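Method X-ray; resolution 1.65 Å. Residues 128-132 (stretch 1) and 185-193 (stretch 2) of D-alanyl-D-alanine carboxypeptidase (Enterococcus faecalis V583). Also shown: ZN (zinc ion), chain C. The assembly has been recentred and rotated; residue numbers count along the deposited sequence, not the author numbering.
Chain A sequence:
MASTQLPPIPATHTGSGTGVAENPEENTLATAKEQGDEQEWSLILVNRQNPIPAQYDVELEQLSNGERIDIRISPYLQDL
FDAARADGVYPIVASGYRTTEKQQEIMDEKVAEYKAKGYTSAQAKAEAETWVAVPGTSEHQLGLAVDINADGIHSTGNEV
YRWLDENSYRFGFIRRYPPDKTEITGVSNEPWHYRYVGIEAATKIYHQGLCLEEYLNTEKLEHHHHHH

Stretch 1 (128-132) AETWV
Stretch 2 185-193: TGVSNEPWH

The most unusual feature of this contact is a pair of oxygens: Glu190 OE2 lies 2.6 Å from Trp131 O, so close that the acid probably carries a proton and donates it to the carbonyl. Glu190 reaches this position with chi1 m, chi2 t and chi3 -26°, its CA-to-CB bond pointing sideways while the carboxyl end comes nearer.

Neither segment pairs as a regular strand. Ala128 is helical (-61/-34), and its O accepts from Trp131 N (3.0 Å) and Val132 N (2.9 Å); phi/psi then run through -66/-23 at Glu129, -69/-11 at Thr130 and -116/-42 at Trp131 to an extended Val132 (-129/127). In the second segment, Gly186 leaves a helix with positive phi (75/13), a conformation that favours glycine, and Val187 (-129/140) and Ser188 (-67/170) extend the chain.

The register sets Thr130 CA 4.6 Å from Val187 CA, and contacts advance in the same sense along both stretches, from Glu129 with Gly186 to Trp131 with Ser188, Asn189 and Glu190. Thr130 O (chi1 p) is the hub: Ser188 N donates to it at 2.8 Å, almost linearly (178°), Ser188 OG (chi1 m) donates to it at 3.1 Å, and Val187 CA approaches it at 3.5 Å in a CA-H...O contact. Serine, short and hydroxylated, thus serves one acceptor with both backbone and side chain.

Trp131 (chi1 m, chi2 102°) has its CA-to-CB bond directed away overall, yet its indole returns to the contact. Ser188 CB sits over one face, 3.5 Å from the six-membered ring centroid of Trp131, a CH-pi contact suited to a small methylene. At the ring edge, Trp131 CZ3 lies 3.5 Å from Asn189 O. Trp131 CZ3 also meets Trp192 CH2 at 4.3 Å.

A type I turn from Glu190 to His193 closes with His193 N to Glu190 O at 3.0 Å, and His193 ND1 binds zinc at 2.0 Å. Water 1, 2.2 Å from ZN, donates to Glu190 OE1 at 3.3 Å.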

# COMPACT_ATOMS: atom_id res chain seq x y z
N ALA A 128 -4.53 -11.47 -12.00
CA ALA A 128 -4.25 -11.33 -10.57
C ALA A 128 -3.16 -10.29 -10.28
O ALA A 128 -3.21 -9.62 -9.25
CB ALA A 128 -3.84 -12.66 -9.97
N GLU A 129 -2.19 -10.18 -11.18
CA GLU A 129 -1.05 -9.27 -11.01
C GLU A 129 -1.44 -7.78 -11.01
O GLU A 129 -0.73 -6.96 -10.45
CB GLU A 129 0.01 -9.57 -12.08
CG GLU A 129 1.40 -9.02 -11.79
CD GLU A 129 2.51 -9.75 -12.53
OE1 GLU A 129 2.24 -10.75 -13.24
OE2 GLU A 129 3.68 -9.34 -12.39
N THR A 130 -2.59 -7.44 -11.61
CA THR A 130 -3.12 -6.07 -11.55
C THR A 130 -3.60 -5.71 -10.14
O THR A 130 -3.90 -4.53 -9.91
CB THR A 130 -4.28 -5.82 -12.55
OG1 THR A 130 -5.43 -6.62 -12.20
CG2 THR A 130 -3.86 -6.12 -13.98
N TRP A 131 -3.70 -6.70 -9.25
CA TRP A 131 -4.09 -6.53 -7.84
C TRP A 131 -3.03 -6.89 -6.82
O TRP A 131 -2.88 -6.19 -5.82
CB TRP A 131 -5.33 -7.38 -7.54
CG TRP A 131 -6.54 -7.02 -8.35
CD1 TRP A 131 -7.02 -7.69 -9.43
CD2 TRP A 131 -7.43 -5.91 -8.14
NE1 TRP A 131 -8.14 -7.07 -9.92
CE2 TRP A 131 -8.41 -5.97 -9.15
CE3 TRP A 131 -7.47 -4.85 -7.22
CZ2 TRP A 131 -9.45 -5.03 -9.25
CZ3 TRP A 131 -8.49 -3.91 -7.32
CH2 TRP A 131 -9.47 -4.02 -8.34
N VAL A 132 -2.32 -8.00 -7.04
CA VAL A 132 -1.39 -8.55 -6.06
C VAL A 132 -0.07 -8.78 -6.78
O VAL A 132 -0.03 -9.47 -7.79
CB VAL A 132 -1.88 -9.89 -5.48
CG1 VAL A 132 -0.91 -10.42 -4.42
CG2 VAL A 132 -3.29 -9.76 -4.89
N THR A 185 1.19 2.90 -13.01
CA THR A 185 1.54 2.02 -11.88
C THR A 185 1.45 0.52 -12.21
O THR A 185 2.11 -0.30 -11.56
CB THR A 185 0.62 2.23 -10.66
OG1 THR A 185 -0.72 1.87 -11.01
CG2 THR A 185 0.68 3.64 -10.17
N GLY A 186 0.61 0.17 -13.18
CA GLY A 186 0.29 -1.20 -13.48
C GLY A 186 -0.64 -1.88 -12.50
O GLY A 186 -0.81 -3.10 -12.55
N VAL A 187 -1.28 -1.10 -11.62
CA VAL A 187 -2.08 -1.66 -10.54
C VAL A 187 -3.46 -1.02 -10.56
O VAL A 187 -3.59 0.19 -10.77
CB VAL A 187 -1.36 -1.45 -9.18
CG1 VAL A 187 -2.17 -2.04 -8.03
CG2 VAL A 187 0.04 -2.07 -9.23
N SER A 188 -4.48 -1.83 -10.31
CA SER A 188 -5.86 -1.38 -10.24
C SER A 188 -6.10 -0.47 -9.02
O SER A 188 -5.24 -0.32 -8.15
CB SER A 188 -6.80 -2.59 -10.15
OG SER A 188 -6.57 -3.50 -11.22
N ASN A 189 -7.27 0.15 -8.99
CA ASN A 189 -7.65 1.05 -7.91
C ASN A 189 -7.73 0.27 -6.59
O ASN A 189 -8.61 -0.57 -6.42
CB ASN A 189 -9.00 1.71 -8.25
CG ASN A 189 -9.54 2.58 -7.13
OD1 ASN A 189 -8.80 3.14 -6.35
ND2 ASN A 189 -10.86 2.71 -7.08
N GLU A 190 -6.78 0.52 -5.68
CA GLU A 190 -6.73 -0.12 -4.38
C GLU A 190 -6.78 0.97 -3.30
O GLU A 190 -5.76 1.39 -2.76
CB GLU A 190 -5.45 -0.96 -4.26
CG GLU A 190 -5.46 -2.09 -5.28
CD GLU A 190 -4.33 -3.08 -5.10
OE1 GLU A 190 -3.27 -2.72 -4.56
OE2 GLU A 190 -4.52 -4.21 -5.55
N PRO A 191 -8.00 1.46 -2.98
CA PRO A 191 -8.13 2.63 -2.10
C PRO A 191 -7.73 2.39 -0.64
O PRO A 191 -7.70 3.33 0.15
CB PRO A 191 -9.62 2.99 -2.20
CG PRO A 191 -10.28 1.72 -2.59
CD PRO A 191 -9.32 1.04 -3.51
N TRP A 192 -7.43 1.12 -0.31
CA TRP A 192 -6.88 0.71 0.98
C TRP A 192 -5.35 0.80 1.09
O TRP A 192 -4.84 0.81 2.21
CB TRP A 192 -7.28 -0.75 1.28
CG TRP A 192 -6.99 -1.68 0.18
CD1 TRP A 192 -5.82 -2.34 -0.08
CD2 TRP A 192 -7.89 -2.06 -0.88
NE1 TRP A 192 -5.94 -3.08 -1.20
CE2 TRP A 192 -7.19 -2.94 -1.73
CE3 TRP A 192 -9.21 -1.74 -1.20
CZ2 TRP A 192 -7.78 -3.52 -2.86
CZ3 TRP A 192 -9.79 -2.31 -2.33
CH2 TRP A 192 -9.08 -3.20 -3.13
N HIS A 193 -4.63 0.81 -0.03
CA HIS A 193 -3.16 0.58 0.01
C HIS A 193 -2.40 1.93 0.08
O HIS A 193 -2.38 2.69 -0.89
CB HIS A 193 -2.70 -0.25 -1.18
CG HIS A 193 -1.24 -0.55 -1.18
ND1 HIS A 193 -0.72 -1.80 -0.94
CD2 HIS A 193 -0.17 0.26 -1.39
CE1 HIS A 193 0.60 -1.76 -1.02
NE2 HIS A 193 0.95 -0.52 -1.32
ZN ZN C . -1.63 -3.43 -0.20
O HOH W 1 -2.94 -4.33 -1.75